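Local coordinates for protein NADH:ubiquinone oxidoreductase, Na translocating, F subunit (Porphyromonas gingivalis, PDB 2R6H) that is an FAD-binding flavoprotein subunit that pairs an antiparallel FAD-binding domain with an NAD-binding domain built on a parallel sheet, at residues E11-S16 with G138-M143; E26-L31 with G98-L103; Y44-I49 with M142-Y147. All coordinates share one frame; numbering follows the deposited sequence.

Overall arrangement
From the N terminus, the strand 9-19 comes first and is followed by 24-30, its antiparallel neighbour in the sheet. The strand 44-49 follows, then 100-106, then 140-147. Contact 1 closes the longest loop, bringing 140-147 back to 9-19. Contact 2 pairs 24-30 with 100-106 and lies wholly within that loop. Contact 3 starts between the two segments of contact 2 and ends beyond them, so the two cross. Contacts 1 and 3 share Met142 and Met143, because 140-147 runs between 9-19 and 44-49. All three belong to one antiparallel sheet in the FAD-binding part. The selenomethionine side chain of Met143 packs on Val29, Leu31 and Ile101, joining contact 2 to the other two.

Contact 1 (E11-S16 with G138-M143)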
loop_
_atom_site.group_PDB
_atom_site.type_symbol
_atom_site.label_atom_id
_atom_site.label_comp_id
_atom_site.label_asym_id
_atom_site.label_seq_id
_atom_site.Cartn_x
_atom_site.Cartn_y
_atom_site.Cartn_z
ATOM N N GLU A 11 -10.341 -16.526 -12.991
ATOM C CA GLU A 11 -9.680 -15.704 -13.982
ATOM C C GLU A 11 -10.437 -14.388 -14.062
ATOM O O GLU A 11 -11.655 -14.361 -14.205
ATOM C CB GLU A 11 -9.550 -16.406 -15.337
ATOM C CG GLU A 11 -10.403 -15.847 -16.463
ATOM C CD GLU A 11 -11.499 -16.814 -16.904
ATOM O OE1 GLU A 11 -11.551 -17.113 -18.121
ATOM O OE2 GLU A 11 -12.295 -17.277 -16.044
ATOM N N CYS A 12 -9.707 -13.291 -13.929
ATOM C CA CYS A 12 -10.335 -11.991 -13.804
ATOM C C CYS A 12 -9.991 -11.086 -14.970
ATOM O O CYS A 12 -8.916 -11.189 -15.559
ATOM C CB CYS A 12 -9.895 -11.333 -12.502
ATOM S SG CYS A 12 -10.062 -12.388 -11.056
ATOM N N GLU A 13 -10.924 -10.200 -15.294
ATOM C CA GLU A 13 -10.675 -9.151 -16.261
ATOM C C GLU A 13 -10.161 -7.880 -15.579
ATOM O O GLU A 13 -10.697 -7.433 -14.559
ATOM C CB GLU A 13 -11.941 -8.839 -17.054
ATOM C CG GLU A 13 -11.688 -7.950 -18.260
ATOM C CD GLU A 13 -12.826 -6.988 -18.529
ATOM O OE1 GLU A 13 -12.552 -5.810 -18.862
ATOM O OE2 GLU A 13 -13.995 -7.412 -18.398
ATOM N N VAL A 14 -9.112 -7.299 -16.152
ATOM C CA VAL A 14 -8.569 -6.040 -15.660
ATOM C C VAL A 14 -9.449 -4.863 -16.068
ATOM O O VAL A 14 -9.610 -4.578 -17.255
ATOM C CB VAL A 14 -7.138 -5.801 -16.175
ATOM C CG1 VAL A 14 -6.544 -4.555 -15.537
ATOM C CG2 VAL A 14 -6.265 -7.017 -15.899
ATOM N N LEU A 15 -10.015 -4.183 -15.076
ATOM C CA LEU A 15 -10.805 -2.982 -15.325
ATOM C C LEU A 15 -9.910 -1.762 -15.515
ATOM O O LEU A 15 -10.032 -1.040 -16.504
ATOM C CB LEU A 15 -11.787 -2.740 -14.176
ATOM C CG LEU A 15 -12.854 -3.813 -13.959
ATOM C CD1 LEU A 15 -13.773 -3.433 -12.808
ATOM C CD2 LEU A 15 -13.653 -4.044 -15.233
ATOM N N SER A 16 -9.011 -1.539 -14.563
ATOM C CA SER A 16 -8.245 -0.299 -14.507
ATOM C C SER A 16 -6.832 -0.547 -13.991
ATOM O O SER A 16 -6.643 -1.094 -12.905
ATOM C CB SER A 16 -8.954 0.729 -13.623
ATOM O OG SER A 16 -8.327 1.996 -13.712
ATOM N N GLY A 138 -8.921 -4.955 -20.156
ATOM C CA GLY A 138 -9.319 -5.975 -21.104
ATOM C C GLY A 138 -8.528 -7.251 -20.929
ATOM O O GLY A 138 -8.919 -8.309 -21.421
ATOM N N ASP A 139 -7.413 -7.162 -20.215
ATOM C CA ASP A 139 -6.551 -8.323 -20.035
ATOM C C ASP A 139 -7.052 -9.290 -18.965
ATOM O O ASP A 139 -7.918 -8.954 -18.162
ATOM C CB ASP A 139 -5.119 -7.877 -19.746
ATOM C CG ASP A 139 -4.453 -7.251 -20.967
ATOM O OD1 ASP A 139 -4.991 -7.463 -22.085
ATOM O OD2 ASP A 139 -3.409 -6.558 -20.817
ATOM N N LYS A 140 -6.500 -10.498 -18.967
ATOM C CA LYS A 140 -6.913 -11.537 -18.032
ATOM C C LYS A 140 -5.794 -11.916 -17.069
ATOM O O LYS A 140 -4.625 -12.031 -17.460
ATOM C CB LYS A 140 -7.378 -12.795 -18.787
ATOM C CG LYS A 140 -8.557 -12.593 -19.743
ATOM C CD LYS A 140 -9.706 -11.835 -19.088
ATOM C CE LYS A 140 -11.032 -12.078 -19.799
ATOM N NZ LYS A 140 -11.310 -13.544 -19.933
ATOM N N VAL A 141 -6.157 -12.121 -15.811
ATOM C CA VAL A 141 -5.200 -12.603 -14.820
ATOM C C VAL A 141 -5.802 -13.738 -14.030
ATOM O O VAL A 141 -7.012 -13.750 -13.786
ATOM C CB VAL A 141 -4.834 -11.508 -13.824
ATOM C CG1 VAL A 141 -3.543 -10.853 -14.225
ATOM C CG2 VAL A 141 -5.972 -10.497 -13.720
HETATM N N MSE A 142 -4.958 -14.680 -13.618
HETATM C CA MSE A 142 -5.384 -15.739 -12.711
HETATM C C MSE A 142 -5.136 -15.290 -11.292
HETATM O O MSE A 142 -4.045 -14.837 -10.965
HETATM C CB MSE A 142 -4.604 -17.017 -12.973
HETATM C CG MSE A 142 -4.763 -17.549 -14.378
HETATM SE SE MSE A 142 -6.581 -18.162 -14.776
HETATM C CE MSE A 142 -6.613 -17.740 -16.701
HETATM N N MSE A 143 -6.145 -15.417 -10.445
HETATM C CA MSE A 143 -6.037 -14.890 -9.101
HETATM C C MSE A 143 -6.684 -15.798 -8.080
HETATM O O MSE A 143 -7.783 -16.287 -8.282
HETATM C CB MSE A 143 -6.673 -13.513 -9.034
HETATM C CG MSE A 143 -6.292 -12.762 -7.794
HETATM SE SE MSE A 143 -7.027 -10.964 -7.725
HETATM C CE MSE A 143 -8.907 -11.430 -7.444
#
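The flat groups here are peptide units and carboxylates, and no aromatic ring takes part. Val141 N lies in the carbonyl plane of Cys12, and Val14 N lies in that of Asp139. Cys12 N instead approaches Val141 O nearly along the C=O axis, at 2.7 Å and almost straight (170° at the hydrogen). Val141 N donates to Cys12 O at 2.9 Å. Cys12 and Val141 thus form a hydrogen-bonded antiparallel pair, with a bond each way. Further on, Val14 N donates to Asp139 O, and Gly138 N donates to Val14 O at 3.0 Å. Gly138 and Asp139 are loop, just before the strand starts at Lys140, yet these two bonds continue the pairing with 9-19. Asp139 OD2 turns away to Lys136 N. The Glu13 carboxylate brings OE1 to 3.9 Å from Gly138 CA.

One face of the sheet carries Glu11, Glu13, Lys140 and Met142. The Glu11 and Lys140 chains run side by side in the same direction. Their ends stay at 4.0 Å (Glu11 OE1 to Lys140 NZ), too far for a salt bridge. Met142 is a selenomethionine. It bends at chi2 (-66°) and brings SE to 3.5 Å from Glu11 CB.

The other face is buried and apolar. Cys12 SG sits beside its own backbone N (chi1 -50°) and lies 3.9 Å from CE of Met143, also a selenomethionine. Val14 CG2 meets Val141 CG2 at 4.1 Å. From the neighbouring strand 24-30, Val29 touches Cys12 and Val141, and Phe27 touches Val14.

At the end of the segment 11-16, Leu15 and Ser16 both face Val28, a classic beta bulge with 24-30. The whole is an antiparallel strand pair with one largely charged, solvent-facing side and one buried, apolar side, consistent with the antiparallel barrel that forms the FAD-binding domain in this flavoprotein family.

Contact 2 (E26-L31 with G98-L103); sequences EFVVKL and GNIITL
Five backbone hydrogen bonds form the first shell. Phe27 pairs both ways with Leu103, and Val29 both ways with Ile101. Both donors of the Phe27-Leu103 pair stand above the carbonyl planes. The Val29-Ile101 bonds run nearly along the C=O axes. Leu31 N adds a fifth, in the carbonyl plane of Asn99 O at 2.6 Å.

On the buried face, Val29 CG2 lies 3.9 Å from Ile101 CB. Leu31 CD1 reaches Ile101 CG1 at 4.0 Å. Leu103 CD1 comes to the edge of the Phe27 ring, near its plane, 4.2 Å from Phe27 CD2. This pair joins 24-30 to 100-106 in the FAD-binding domain, probably the antiparallel barrel of this flavoprotein family. On the other face, the Val28 and Ile100 side chains cross obliquely, with Val28 CG1 3.6 Å from Ile100 CG2. Thr102 CG2 lies 3.6 Å from Glu26 OE2.

At the far end, Asn99 OD1 lies alongside Lys30 CG. A water donates to Leu31 O at 3.0 Å and, more loosely, to Asn99 OD1. Asn99 ND2 is held by Glu35 O. Glu97 OE1 accepts from the backbone N of both Asn99 and Ile100. Glu26 OE2 is hydrogen-bonded to Tyr202 OH, just before the helix 203-212.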
loop_
_atom_site.group_PDB
_atom_site.type_symbol
_atom_site.label_atom_id
_atom_site.label_comp_id
_atom_site.label_asym_id
_atom_site.label_seq_id
_atom_site.Cartn_x
_atom_site.Cartn_y
_atom_site.Cartn_z
ATOM N N GLU A 26 -2.854 1.582 -9.313
ATOM C CA GLU A 26 -4.057 1.036 -8.725
ATOM C C GLU A 26 -4.596 0.008 -9.698
ATOM O O GLU A 26 -5.171 0.348 -10.726
ATOM C CB GLU A 26 -5.080 2.119 -8.453
ATOM C CG GLU A 26 -6.202 1.627 -7.601
ATOM C CD GLU A 26 -7.396 2.535 -7.655
ATOM O OE1 GLU A 26 -7.522 3.291 -8.644
ATOM O OE2 GLU A 26 -8.206 2.496 -6.708
ATOM N N PHE A 27 -4.374 -1.258 -9.368
ATOM C CA PHE A 27 -4.668 -2.373 -10.257
ATOM C C PHE A 27 -6.009 -2.999 -9.883
ATOM O O PHE A 27 -6.140 -3.612 -8.836
ATOM C CB PHE A 27 -3.532 -3.384 -10.153
ATOM C CG PHE A 27 -3.700 -4.583 -11.017
ATOM C CD1 PHE A 27 -3.956 -4.444 -12.375
ATOM C CD2 PHE A 27 -3.569 -5.853 -10.484
ATOM C CE1 PHE A 27 -4.102 -5.543 -13.175
ATOM C CE2 PHE A 27 -3.712 -6.957 -11.280
ATOM C CZ PHE A 27 -3.981 -6.803 -12.634
ATOM N N VAL A 28 -7.000 -2.827 -10.747
ATOM C CA VAL A 28 -8.376 -3.168 -10.423
ATOM C C VAL A 28 -8.918 -4.284 -11.330
ATOM O O VAL A 28 -9.047 -4.109 -12.550
ATOM C CB VAL A 28 -9.276 -1.918 -10.542
ATOM C CG1 VAL A 28 -10.715 -2.258 -10.221
ATOM C CG2 VAL A 28 -8.764 -0.803 -9.632
ATOM N N VAL A 29 -9.241 -5.428 -10.735
ATOM C CA VAL A 29 -9.688 -6.585 -11.507
ATOM C C VAL A 29 -11.111 -7.000 -11.131
ATOM O O VAL A 29 -11.547 -6.762 -10.003
ATOM C CB VAL A 29 -8.720 -7.789 -11.335
ATOM C CG1 VAL A 29 -7.328 -7.455 -11.903
ATOM C CG2 VAL A 29 -8.633 -8.199 -9.865
ATOM N N LYS A 30 -11.829 -7.616 -12.070
ATOM C CA LYS A 30 -13.209 -8.040 -11.818
ATOM C C LYS A 30 -13.374 -9.555 -11.936
ATOM O O LYS A 30 -12.835 -10.172 -12.858
ATOM C CB LYS A 30 -14.175 -7.329 -12.779
ATOM C CG LYS A 30 -15.657 -7.567 -12.498
ATOM C CD LYS A 30 -16.539 -7.038 -13.632
ATOM C CE LYS A 30 -16.271 -7.806 -14.930
ATOM N NZ LYS A 30 -17.297 -7.573 -15.993
ATOM N N LEU A 31 -14.120 -10.157 -11.013
ATOM C CA LEU A 31 -14.355 -11.601 -11.069
ATOM C C LEU A 31 -15.431 -11.921 -12.087
ATOM O O LEU A 31 -16.184 -11.026 -12.482
ATOM C CB LEU A 31 -14.694 -12.171 -9.686
ATOM C CG LEU A 31 -13.459 -12.589 -8.870
ATOM C CD1 LEU A 31 -12.538 -11.407 -8.655
ATOM C CD2 LEU A 31 -13.824 -13.210 -7.540
ATOM N N GLY A 98 -17.444 -7.588 -3.529
ATOM C CA GLY A 98 -17.009 -8.956 -3.707
ATOM C C GLY A 98 -16.277 -9.285 -4.991
ATOM O O GLY A 98 -15.335 -10.069 -4.957
ATOM N N ASN A 99 -16.690 -8.730 -6.126
ATOM C CA ASN A 99 -16.028 -9.142 -7.364
ATOM C C ASN A 99 -15.299 -8.069 -8.161
ATOM O O ASN A 99 -14.829 -8.319 -9.268
ATOM C CB ASN A 99 -16.903 -10.076 -8.242
ATOM C CG ASN A 99 -17.978 -9.349 -9.039
ATOM O OD1 ASN A 99 -17.707 -8.395 -9.770
ATOM N ND2 ASN A 99 -19.208 -9.847 -8.941
ATOM N N ILE A 100 -15.190 -6.882 -7.584
ATOM C CA ILE A 100 -14.233 -5.894 -8.071
ATOM C C ILE A 100 -13.150 -5.775 -7.017
ATOM O O ILE A 100 -13.327 -5.103 -6.006
ATOM C CB ILE A 100 -14.855 -4.493 -8.297
ATOM C CG1 ILE A 100 -16.193 -4.578 -9.049
ATOM C CG2 ILE A 100 -13.870 -3.595 -9.043
ATOM C CD1 ILE A 100 -16.109 -4.161 -10.490
ATOM N N ILE A 101 -12.037 -6.453 -7.250
ATOM C CA ILE A 101 -10.925 -6.433 -6.309
ATOM C C ILE A 101 -9.942 -5.338 -6.682
ATOM O O ILE A 101 -9.495 -5.265 -7.818
ATOM C CB ILE A 101 -10.189 -7.783 -6.270
ATOM C CG1 ILE A 101 -11.159 -8.887 -5.858
ATOM C CG2 ILE A 101 -9.015 -7.720 -5.319
ATOM C CD1 ILE A 101 -12.112 -8.450 -4.768
ATOM N N THR A 102 -9.613 -4.481 -5.727
ATOM C CA THR A 102 -8.649 -3.419 -5.980
ATOM C C THR A 102 -7.288 -3.757 -5.364
ATOM O O THR A 102 -7.217 -4.184 -4.221
ATOM C CB THR A 102 -9.157 -2.079 -5.426
ATOM O OG1 THR A 102 -10.393 -1.737 -6.060
ATOM C CG2 THR A 102 -8.171 -0.997 -5.708
ATOM N N LEU A 103 -6.210 -3.575 -6.115
ATOM C CA LEU A 103 -4.881 -3.738 -5.536
ATOM C C LEU A 103 -3.990 -2.480 -5.680
ATOM O O LEU A 103 -4.268 -1.593 -6.493
ATOM C CB LEU A 103 -4.194 -4.986 -6.111
ATOM C CG LEU A 103 -5.000 -6.291 -6.042
ATOM C CD1 LEU A 103 -4.226 -7.440 -6.645
ATOM C CD2 LEU A 103 -5.368 -6.633 -4.629
HETATM O O HOH W 1 -18.629 -9.276 -12.778
#

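Contact 3 (Y44-I49 with M142-Y147); sequences YAQIKI and MMSGPY. With FAD (flavin-adenine dinucleotide), chain H.
The contact is an antiparallel strand pair with a beta bulge, at the flavin end of the FAD pocket. Tyr44 pairs with Tyr147, but Gln46 pairs with Ser144, so the register slips by one. The peptide bond before Pro146 is cis.

The Tyr44 ring is covered on both faces. Tyr147 CB lies over one, a CH-pi contact 3.6 Å from the ring centroid. The FAD methyl C7M lies over the other, 3.5 Å from Tyr44 CD2. The two tyrosine rings are nearly parallel (27°) but slid apart. Gln46 crosses the Tyr147 ring at about a right angle. Its CD lies over one face, the amide tilted 46° to the ring, and its CG is 3.3 Å from Tyr147 CE1. Ser144 OG sits in plane at the edge of that ring and shares a 2.9 Å hydrogen bond with Tyr147 OH.

Gln46 N donates to Ser144 O at 2.8 Å, and Ser144 N returns to Gln46 O. Lys48 N reaches Met142 O from above the carbonyl plane. On the buried face, Ile47 CD1 meets Met143 CG at 3.7 Å.

The strand 85-90 flanks 44-49, and 9-19 flanks 140-147. Ile49 rests on Ile127 and Ser128 of the helix 127-132.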
loop_
_atom_site.group_PDB
_atom_site.type_symbol
_atom_site.label_atom_id
_atom_site.label_comp_id
_atom_site.label_asym_id
_atom_site.label_seq_id
_atom_site.Cartn_x
_atom_site.Cartn_y
_atom_site.Cartn_z
ATOM N N TYR A 44 -4.841 -11.114 1.786
ATOM C CA TYR A 44 -4.237 -10.877 0.482
ATOM C C TYR A 44 -4.608 -11.948 -0.508
ATOM O O TYR A 44 -5.086 -13.014 -0.133
ATOM C CB TYR A 44 -2.715 -10.789 0.580
ATOM C CG TYR A 44 -2.040 -12.058 1.052
ATOM C CD1 TYR A 44 -1.529 -12.984 0.148
ATOM C CD2 TYR A 44 -1.896 -12.321 2.399
ATOM C CE1 TYR A 44 -0.899 -14.143 0.580
ATOM C CE2 TYR A 44 -1.265 -13.475 2.841
ATOM C CZ TYR A 44 -0.770 -14.385 1.931
ATOM O OH TYR A 44 -0.153 -15.528 2.391
ATOM N N ALA A 45 -4.382 -11.648 -1.780
ATOM C CA ALA A 45 -4.638 -12.597 -2.855
ATOM C C ALA A 45 -3.337 -12.923 -3.581
ATOM O O ALA A 45 -2.281 -12.385 -3.247
ATOM C CB ALA A 45 -5.664 -12.033 -3.820
ATOM N N GLN A 46 -3.403 -13.799 -4.573
ATOM C CA GLN A 46 -2.201 -14.160 -5.299
ATOM C C GLN A 46 -2.410 -14.153 -6.790
ATOM O O GLN A 46 -3.376 -14.736 -7.282
ATOM C CB GLN A 46 -1.749 -15.537 -4.885
ATOM C CG GLN A 46 -1.643 -15.683 -3.424
ATOM C CD GLN A 46 -0.764 -16.829 -3.070
ATOM O OE1 GLN A 46 -0.987 -17.952 -3.523
ATOM N NE2 GLN A 46 0.263 -16.563 -2.266
ATOM N N ILE A 47 -1.488 -13.512 -7.504
ATOM C CA ILE A 47 -1.540 -13.472 -8.955
ATOM C C ILE A 47 -0.630 -14.527 -9.543
ATOM O O ILE A 47 0.471 -14.745 -9.047
ATOM C CB ILE A 47 -1.074 -12.117 -9.516
ATOM C CG1 ILE A 47 -1.684 -10.962 -8.731
ATOM C CG2 ILE A 47 -1.443 -12.006 -10.992
ATOM C CD1 ILE A 47 -3.184 -10.965 -8.733
ATOM N N LYS A 48 -1.099 -15.188 -10.598
ATOM C CA LYS A 48 -0.219 -16.024 -11.390
ATOM C C LYS A 48 0.498 -15.124 -12.370
ATOM O O LYS A 48 -0.128 -14.423 -13.159
ATOM C CB LYS A 48 -0.976 -17.137 -12.125
ATOM C CG LYS A 48 -1.048 -18.448 -11.340
ATOM C CD LYS A 48 -1.396 -19.658 -12.212
ATOM C CE LYS A 48 -1.664 -20.901 -11.349
ATOM N NZ LYS A 48 -2.037 -22.102 -12.163
ATOM N N ILE A 49 1.816 -15.114 -12.277
ATOM C CA ILE A 49 2.653 -14.443 -13.243
ATOM C C ILE A 49 3.243 -15.512 -14.173
ATOM O O ILE A 49 3.934 -16.433 -13.712
ATOM C CB ILE A 49 3.792 -13.698 -12.545
ATOM C CG1 ILE A 49 3.311 -12.345 -12.036
ATOM C CG2 ILE A 49 4.893 -13.451 -13.507
ATOM C CD1 ILE A 49 2.594 -12.425 -10.744
HETATM N N MSE A 142 -4.958 -14.680 -13.618
HETATM C CA MSE A 142 -5.384 -15.739 -12.711
HETATM C C MSE A 142 -5.136 -15.290 -11.292
HETATM O O MSE A 142 -4.045 -14.837 -10.965
HETATM C CB MSE A 142 -4.604 -17.017 -12.973
HETATM C CG MSE A 142 -4.763 -17.549 -14.378
HETATM SE SE MSE A 142 -6.581 -18.162 -14.776
HETATM C CE MSE A 142 -6.613 -17.740 -16.701
HETATM N N MSE A 143 -6.145 -15.417 -10.445
HETATM C CA MSE A 143 -6.037 -14.890 -9.101
HETATM C C MSE A 143 -6.684 -15.798 -8.080
HETATM O O MSE A 143 -7.783 -16.287 -8.282
HETATM C CB MSE A 143 -6.673 -13.513 -9.034
HETATM C CG MSE A 143 -6.292 -12.762 -7.794
HETATM SE SE MSE A 143 -7.027 -10.964 -7.725
HETATM C CE MSE A 143 -8.907 -11.430 -7.444
ATOM N N SER A 144 -5.998 -16.024 -6.974
ATOM C CA SER A 144 -6.556 -16.845 -5.905
ATOM C C SER A 144 -6.588 -16.087 -4.589
ATOM O O SER A 144 -5.819 -15.152 -4.381
ATOM C CB SER A 144 -5.763 -18.150 -5.740
ATOM O OG SER A 144 -4.362 -17.921 -5.678
ATOM N N GLY A 145 -7.481 -16.497 -3.699
ATOM C CA GLY A 145 -7.569 -15.896 -2.383
ATOM C C GLY A 145 -8.826 -16.360 -1.674
ATOM O O GLY A 145 -9.583 -17.148 -2.247
ATOM N N PRO A 146 -9.054 -15.872 -0.435
ATOM C CA PRO A 146 -8.170 -14.930 0.265
ATOM C C PRO A 146 -7.111 -15.681 1.060
ATOM O O PRO A 146 -7.282 -16.867 1.315
ATOM C CB PRO A 146 -9.117 -14.245 1.258
ATOM C CG PRO A 146 -10.436 -14.955 1.135
ATOM C CD PRO A 146 -10.203 -16.220 0.408
ATOM N N TYR A 147 -6.045 -15.005 1.455
ATOM C CA TYR A 147 -5.090 -15.600 2.367
ATOM C C TYR A 147 -4.815 -14.637 3.504
ATOM O O TYR A 147 -5.184 -13.460 3.424
ATOM C CB TYR A 147 -3.778 -15.914 1.653
ATOM C CG TYR A 147 -3.933 -16.764 0.421
ATOM C CD1 TYR A 147 -4.153 -16.181 -0.819
ATOM C CD2 TYR A 147 -3.854 -18.149 0.495
ATOM C CE1 TYR A 147 -4.291 -16.949 -1.957
ATOM C CE2 TYR A 147 -3.998 -18.937 -0.637
ATOM C CZ TYR A 147 -4.214 -18.333 -1.866
ATOM O OH TYR A 147 -4.355 -19.095 -3.011
HETATM P PA FAD H . 10.950 -9.720 -7.284
HETATM O O1A FAD H . 10.452 -10.606 -6.148
HETATM O O2A FAD H . 11.385 -10.485 -8.537
HETATM O O5B FAD H . 12.169 -8.772 -6.776
HETATM C C5B FAD H . 11.950 -7.787 -5.777
HETATM C C4B FAD H . 13.064 -6.748 -5.804
HETATM O O4B FAD H . 14.311 -7.375 -5.565
HETATM C C3B FAD H . 13.163 -6.048 -7.150
HETATM O O3B FAD H . 13.215 -4.660 -6.929
HETATM C C2B FAD H . 14.471 -6.510 -7.755
HETATM O O2B FAD H . 15.104 -5.443 -8.425
HETATM C C1B FAD H . 15.264 -6.945 -6.526
HETATM N N9A FAD H . 16.298 -7.984 -6.797
HETATM C C8A FAD H . 16.160 -9.172 -7.483
HETATM N N7A FAD H . 17.357 -9.816 -7.483
HETATM C C5A FAD H . 18.262 -9.059 -6.804
HETATM C C6A FAD H . 19.621 -9.229 -6.498
HETATM N N6A FAD H . 20.299 -10.274 -6.973
HETATM N N1A FAD H . 20.292 -8.256 -5.768
HETATM C C2A FAD H . 19.625 -7.118 -5.341
HETATM N N3A FAD H . 18.281 -6.951 -5.644
HETATM C C4A FAD H . 17.609 -7.903 -6.365
HETATM N N1 FAD H . 3.322 -5.600 -2.659
HETATM C C2 FAD H . 2.533 -4.597 -3.159
HETATM O O2 FAD H . 3.025 -3.826 -3.972
HETATM N N3 FAD H . 1.216 -4.474 -2.741
HETATM C C4 FAD H . 0.669 -5.361 -1.817
HETATM O O4 FAD H . -0.505 -5.300 -1.411
HETATM C C4X FAD H . 1.477 -6.371 -1.324
HETATM N N5 FAD H . 0.944 -7.253 -0.411
HETATM C C5X FAD H . 1.755 -8.253 0.091
HETATM C C6 FAD H . 1.214 -9.133 1.023
HETATM C C7 FAD H . 1.987 -10.160 1.550
HETATM C C7M FAD H . 1.360 -11.094 2.550
HETATM C C8 FAD H . 3.314 -10.294 1.135
HETATM C C8M FAD H . 4.171 -11.385 1.690
HETATM C C9 FAD H . 3.848 -9.408 0.207
HETATM C C9A FAD H . 3.078 -8.384 -0.324
HETATM N N10 FAD H . 3.605 -7.493 -1.247
HETATM C C10 FAD H . 2.805 -6.488 -1.741
HETATM C "C1'" FAD H . 4.945 -7.691 -1.888
HETATM C "C2'" FAD H . 4.741 -8.435 -3.197
HETATM O "O2'" FAD H . 4.185 -9.697 -2.921
HETATM C "C3'" FAD H . 6.043 -8.629 -3.967
HETATM O "O3'" FAD H . 7.092 -9.012 -3.108
HETATM C "C4'" FAD H . 6.384 -7.356 -4.718
HETATM O "O4'" FAD H . 5.421 -7.221 -5.729
HETATM C "C5'" FAD H . 7.750 -7.447 -5.373
HETATM O "O5'" FAD H . 7.863 -8.713 -5.980
HETATM P P FAD H . 8.282 -8.824 -7.529
HETATM O O1P FAD H . 7.984 -10.207 -8.055
HETATM O O2P FAD H . 7.600 -7.741 -8.325
HETATM O O3P FAD H . 9.854 -8.558 -7.532
#